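Long-range contacts in probable sensor histidine kinase pdtas (PDB 2YKF), which probably binds cyclic di-GMP, which promotes its autophosphorylation on a histidine and so relays nutrient starvation through the PdtaR/PdtaS two-component system: residues A147-C151 with A179-F183; T259-L265 with A277-V283. All blocks are in the same frame, centred on the assembly; numbering follows the deposited sequence. Where two conformers were deposited one is given.

Contact 1: A147-C151 with A179-F183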
loop_
_atom_site.group_PDB
_atom_site.type_symbol
_atom_site.label_atom_id
_atom_site.label_comp_id
_atom_site.label_asym_id
_atom_site.label_seq_id
_atom_site.Cartn_x
_atom_site.Cartn_y
_atom_site.Cartn_z
ATOM N N ALA A 147 10.136 -5.604 -13.795
ATOM C CA ALA A 147 10.427 -6.612 -12.707
ATOM C C ALA A 147 9.128 -7.047 -11.986
ATOM O O ALA A 147 8.886 -8.251 -11.687
ATOM C CB ALA A 147 11.413 -5.983 -11.678
ATOM N N TYR A 148 8.230 -6.073 -11.797
ATOM C CA TYR A 148 6.921 -6.383 -11.132
ATOM C C TYR A 148 6.073 -7.304 -12.010
ATOM O O TYR A 148 5.478 -8.279 -11.510
ATOM C CB TYR A 148 6.130 -5.093 -10.925
ATOM C CG TYR A 148 6.400 -4.286 -9.708
ATOM C CD1 TYR A 148 7.592 -4.324 -9.064
ATOM C CD2 TYR A 148 5.390 -3.456 -9.191
ATOM C CE1 TYR A 148 7.793 -3.554 -7.903
ATOM C CE2 TYR A 148 5.600 -2.708 -8.068
ATOM C CZ TYR A 148 6.785 -2.743 -7.454
ATOM O OH TYR A 148 7.017 -1.974 -6.324
ATOM N N ARG A 149 5.949 -6.969 -13.292
ATOM C CA ARG A 149 5.138 -7.735 -14.217
ATOM C C ARG A 149 5.680 -9.153 -14.380
ATOM O O ARG A 149 4.924 -10.111 -14.426
ATOM C CB ARG A 149 5.063 -7.006 -15.554
ATOM C CG ARG A 149 4.429 -5.587 -15.427
ATOM C CD ARG A 149 4.385 -4.872 -16.765
ATOM N NE ARG A 149 3.393 -3.792 -16.727
ATOM C CZ ARG A 149 3.688 -2.514 -16.860
ATOM N NH1 ARG A 149 4.929 -2.147 -17.104
ATOM N NH2 ARG A 149 2.740 -1.611 -16.772
ATOM N N LEU A 150 6.993 -9.284 -14.415
ATOM C CA LEU A 150 7.627 -10.638 -14.490
ATOM C C LEU A 150 7.321 -11.484 -13.261
ATOM O O LEU A 150 7.021 -12.672 -13.364
ATOM C CB LEU A 150 9.134 -10.517 -14.723
ATOM C CG LEU A 150 9.529 -10.143 -16.194
ATOM C CD1 LEU A 150 11.035 -9.894 -16.140
ATOM C CD2 LEU A 150 9.218 -11.250 -17.185
ATOM N N CYS A 151 7.365 -10.872 -12.086
ATOM C CA CYS A 151 6.984 -11.583 -10.847
ATOM C C CYS A 151 5.491 -11.949 -10.847
ATOM O O CYS A 151 5.141 -13.052 -10.394
ATOM C CB CYS A 151 7.356 -10.690 -9.635
ATOM S SG CYS A 151 7.173 -11.599 -8.037
ATOM N N ALA A 179 4.001 -4.442 -2.215
ATOM C CA ALA A 179 5.000 -4.395 -3.294
ATOM C C ALA A 179 5.687 -3.000 -3.444
ATOM O O ALA A 179 6.921 -2.900 -3.500
ATOM C CB ALA A 179 4.319 -4.853 -4.639
ATOM N N GLY A 180 4.905 -1.919 -3.460
ATOM C CA GLY A 180 5.516 -0.602 -3.604
ATOM C C GLY A 180 6.481 -0.200 -2.515
ATOM O O GLY A 180 7.376 0.657 -2.747
ATOM N N ASP A 181 6.295 -0.757 -1.308
ATOM C CA ASP A 181 7.228 -0.485 -0.202
ATOM C C ASP A 181 8.682 -0.840 -0.502
ATOM O O ASP A 181 9.606 -0.231 0.057
ATOM C CB ASP A 181 6.765 -1.185 1.105
ATOM C CG ASP A 181 5.386 -0.677 1.587
ATOM O OD1 ASP A 181 4.999 0.503 1.313
ATOM O OD2 ASP A 181 4.666 -1.449 2.252
ATOM N N GLY A 182 8.911 -1.905 -1.279
ATOM C CA GLY A 182 10.295 -2.315 -1.560
ATOM C C GLY A 182 10.218 -3.748 -2.138
ATOM O O GLY A 182 9.570 -4.620 -1.559
ATOM N N PHE A 183 10.864 -3.965 -3.260
ATOM C CA PHE A 183 10.720 -5.249 -3.958
ATOM C C PHE A 183 12.089 -5.698 -4.383
ATOM O O PHE A 183 12.858 -4.871 -4.959
ATOM C CB PHE A 183 9.883 -5.065 -5.227
ATOM C CG PHE A 183 9.775 -6.325 -6.057
ATOM C CD1 PHE A 183 8.923 -7.301 -5.704
ATOM C CD2 PHE A 183 10.634 -6.540 -7.137
ATOM C CE1 PHE A 183 8.804 -8.502 -6.494
ATOM C CE2 PHE A 183 10.564 -7.703 -7.887
ATOM C CZ PHE A 183 9.656 -8.688 -7.564
HETATM O O HOH W 1 9.047 -1.154 -4.854
#
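An edge-to-face aromatic pair bridges two sensor modules here. The edge of the Y148 ring, on helix 143-161, meets the face of F183. The centroids lie 5.4 Å apart and the planes are at 64°. Y148 CE1 also packs on F183 CB at 3.7 Å. One turn further along the helix, C151 brings CB to 3.7 Å from F183 CZ. Its SG sits 5.0 Å from the F183 ring centroid, at the ring edge, a sulfur-aromatic contact.

The helix belongs to the predicted GAF region. F183 starts the first strand of the PAS-like sheet, so this is a GAF-PAS interface within one chain. L37 of helix 18-38 packs on Y148, C151 and A179, which adds a second GAF helix to it.

The tyrosine hydroxyl reaches A179 and G180 of the 3-10 turn 179-181. Y148 OH is 3.0 Å from A179 O and 3.4 Å from G180 CA, while Y148 CE2 packs on A179 CB at 4.2 Å. A water is hydrogen-bonded to Y148 OH at 2.6 Å and donates a weak bond to G180 O at 3.2 Å. D181 forms a salt bridge with R178 of the second subunit.

Contact 2: T259-L265 with A277-V283; sequences TVLLRTL and AILIRDV
Strands 258-269 and 272-282 form a beta hairpin of the antiparallel PAS-like sheet. The short strands 259-265 and 277-282 run antiparallel at 160°, with axes 4.6 Å apart at closest approach. Build both extended, but turn V283 out of beta at phi/psi -110/22. The hydrogen-bonded pairs are L261-R281, R263-L279 and L265-A277; V260-D282, L262-I280 and T264-I278 are non-hydrogen-bonded.

Each hydrogen-bonded pair makes two bonds. L261 N gives to R281 O, and R281 N to L261 O, both at 2.9 Å. R263 N gives to L279 O at 2.8 Å, and L279 N to R263 O at 2.7 Å. L265 N gives to A277 O at 3.0 Å, and A277 N to L265 O at 2.9 Å. V283 N closes the ladder on T259 O at 2.8 Å. The backbones of V260, L262 and T264 bond outward to V253, M251 and M249, those of I278 and I280 to I184 and G182.

Several polar side chains have partners outside. T259 OG1 bonds to D254, T264 OG1 to H237, and D282 OD1 to T284. R263 is all-trans and salt-bridged to E30.

L261, R263, L265, A277, L279 and R281 point to one face, where L265 CD1 lies 4.3 Å from L279 CG. L262 (mt), I280 (tt), V260, I278, T264 and D282 share the other; I280 and D282 touch helix 197-205. There L262 CD2 meets I280 CG1 at 3.7 Å.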
loop_
_atom_site.group_PDB
_atom_site.type_symbol
_atom_site.label_atom_id
_atom_site.label_comp_id
_atom_site.label_asym_id
_atom_site.label_seq_id
_atom_site.Cartn_x
_atom_site.Cartn_y
_atom_site.Cartn_z
ATOM N N THR A 259 14.560 -0.281 11.286
ATOM C CA THR A 259 13.773 -1.495 11.501
ATOM C C THR A 259 13.060 -1.717 10.185
ATOM O O THR A 259 12.409 -0.787 9.662
ATOM C CB THR A 259 12.706 -1.330 12.592
ATOM O OG1 THR A 259 13.365 -0.999 13.818
ATOM C CG2 THR A 259 11.855 -2.690 12.800
ATOM N N VAL A 260 13.252 -2.883 9.588
ATOM C CA VAL A 260 12.534 -3.200 8.376
ATOM C C VAL A 260 11.595 -4.397 8.591
ATOM O O VAL A 260 11.843 -5.257 9.481
ATOM C CB VAL A 260 13.461 -3.451 7.199
ATOM C CG1 VAL A 260 14.225 -2.200 6.847
ATOM C CG2 VAL A 260 14.456 -4.622 7.531
ATOM N N LEU A 261 10.519 -4.456 7.818
ATOM C CA LEU A 261 9.671 -5.652 7.808
ATOM C C LEU A 261 9.988 -6.339 6.502
ATOM O O LEU A 261 10.054 -5.690 5.479
ATOM C CB LEU A 261 8.158 -5.333 7.762
ATOM C CG LEU A 261 7.473 -4.737 8.963
ATOM C CD1 LEU A 261 5.961 -4.549 8.601
ATOM C CD2 LEU A 261 7.659 -5.721 10.078
ATOM N N LEU A 262 10.171 -7.652 6.555
ATOM C CA LEU A 262 10.515 -8.424 5.362
ATOM C C LEU A 262 9.443 -9.445 5.176
ATOM O O LEU A 262 8.999 -10.059 6.172
ATOM C CB LEU A 262 11.806 -9.219 5.571
ATOM C CG LEU A 262 13.073 -8.432 5.748
ATOM C CD1 LEU A 262 14.194 -9.413 6.103
ATOM C CD2 LEU A 262 13.379 -7.751 4.489
ATOM N N ARG A 263 9.063 -9.675 3.918
ATOM C CA ARG A 263 8.203 -10.807 3.575
ATOM C C ARG A 263 8.820 -11.590 2.381
ATOM O O ARG A 263 9.154 -10.991 1.341
ATOM C CB ARG A 263 6.824 -10.320 3.207
ATOM C CG ARG A 263 5.963 -11.491 2.851
ATOM C CD ARG A 263 4.712 -11.078 2.294
ATOM N NE ARG A 263 4.019 -12.244 1.738
ATOM C CZ ARG A 263 2.901 -12.124 1.058
ATOM N NH1 ARG A 263 2.407 -10.896 0.845
ATOM N NH2 ARG A 263 2.294 -13.209 0.584
ATOM N N THR A 264 9.060 -12.894 2.562
ATOM C CA THR A 264 9.679 -13.701 1.526
ATOM C C THR A 264 8.581 -14.591 0.904
ATOM O O THR A 264 7.591 -14.960 1.579
ATOM C CB THR A 264 10.815 -14.599 2.091
ATOM O OG1 THR A 264 10.262 -15.505 3.089
ATOM C CG2 THR A 264 11.866 -13.707 2.825
ATOM N N LEU A 265 8.784 -14.900 -0.371
ATOM C CA LEU A 265 7.859 -15.702 -1.203
ATOM C C LEU A 265 8.721 -16.543 -2.112
ATOM O O LEU A 265 9.417 -16.009 -2.949
ATOM C CB LEU A 265 7.050 -14.802 -2.141
ATOM C CG LEU A 265 5.983 -14.038 -1.470
ATOM C CD1 LEU A 265 6.680 -12.685 -1.212
ATOM C CD2 LEU A 265 4.806 -13.926 -2.479
ATOM N N ALA A 277 10.903 -13.894 -4.292
ATOM C CA ALA A 277 10.606 -12.438 -4.233
ATOM C C ALA A 277 10.719 -12.120 -2.761
ATOM O O ALA A 277 10.407 -12.970 -1.912
ATOM C CB ALA A 277 9.175 -12.123 -4.777
ATOM N N ILE A 278 11.208 -10.919 -2.458
ATOM C CA ILE A 278 11.249 -10.434 -1.129
ATOM C C ILE A 278 10.648 -9.044 -1.141
ATOM O O ILE A 278 11.091 -8.148 -1.892
ATOM C CB ILE A 278 12.705 -10.419 -0.567
ATOM C CG1 ILE A 278 13.257 -11.878 -0.556
ATOM C CG2 ILE A 278 12.793 -9.784 0.859
ATOM C CD1 ILE A 278 14.606 -11.991 0.001
ATOM N N LEU A 279 9.687 -8.837 -0.259
ATOM C CA LEU A 279 9.137 -7.465 -0.094
ATOM C C LEU A 279 9.697 -6.893 1.185
ATOM O O LEU A 279 9.911 -7.613 2.158
ATOM C CB LEU A 279 7.630 -7.504 -0.018
ATOM C CG LEU A 279 6.979 -8.408 -1.079
ATOM C CD1 LEU A 279 5.496 -8.406 -0.736
ATOM C CD2 LEU A 279 7.216 -7.830 -2.429
ATOM N N ILE A 280 10.036 -5.619 1.150
ATOM C CA ILE A 280 10.635 -4.974 2.330
ATOM C C ILE A 280 9.997 -3.636 2.583
ATOM O O ILE A 280 9.662 -2.929 1.662
ATOM C CB ILE A 280 12.177 -4.876 2.210
ATOM C CG1 ILE A 280 12.810 -4.208 3.456
ATOM C CG2 ILE A 280 12.608 -4.162 0.943
ATOM C CD1 ILE A 280 14.374 -4.189 3.353
ATOM N N ARG A 281 9.762 -3.312 3.862
ATOM C CA ARG A 281 9.199 -2.004 4.152
ATOM C C ARG A 281 10.037 -1.416 5.289
ATOM O O ARG A 281 10.157 -2.049 6.322
ATOM C CB ARG A 281 7.763 -2.124 4.653
ATOM C CG ARG A 281 7.185 -0.707 4.906
ATOM C CD ARG A 281 5.760 -0.652 5.491
ATOM N NE ARG A 281 5.367 0.763 5.369
ATOM C CZ ARG A 281 4.350 1.359 6.020
ATOM N NH1 ARG A 281 3.527 0.642 6.810
ATOM N NH2 ARG A 281 4.108 2.667 5.784
ATOM N N ASP A 282 10.620 -0.245 5.086
ATOM C CA ASP A 282 11.265 0.492 6.193
ATOM C C ASP A 282 10.221 0.976 7.194
ATOM O O ASP A 282 9.378 1.865 6.926
ATOM C CB ASP A 282 12.106 1.630 5.611
ATOM C CG ASP A 282 12.840 2.439 6.703
ATOM O OD1 ASP A 282 12.540 2.204 7.894
ATOM O OD2 ASP A 282 13.711 3.283 6.349
ATOM N N VAL A 283 10.200 0.380 8.360
ATOM C CA VAL A 283 9.227 0.827 9.343
ATOM C C VAL A 283 9.867 1.591 10.562
ATOM O O VAL A 283 9.336 1.597 11.645
ATOM C CB VAL A 283 8.352 -0.329 9.826
ATOM C CG1 VAL A 283 7.542 -0.893 8.649
ATOM C CG2 VAL A 283 9.207 -1.420 10.458
#

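Contact 1 closes before contact 2 opens along the chain, and their centres are about 12 Å apart. Both involve the PAS-like sheet, where strand 183-186 lies beside strand 272-282. Contact 1 enters this sheet from the GAF helix 143-161, whereas contact 2 lies wholly inside it. They touch directly: G182 O and I280 N, 2.9 Å apart, make a probable hydrogen bond, and F183 CD1 packs on L279 CD2 at 3.7 Å. F183 thus touches both the GAF helix and the central hairpin. Both contacts also reach the second subunit, so the domain junction, the PAS-like sheet and the dimer interface adjoin one another.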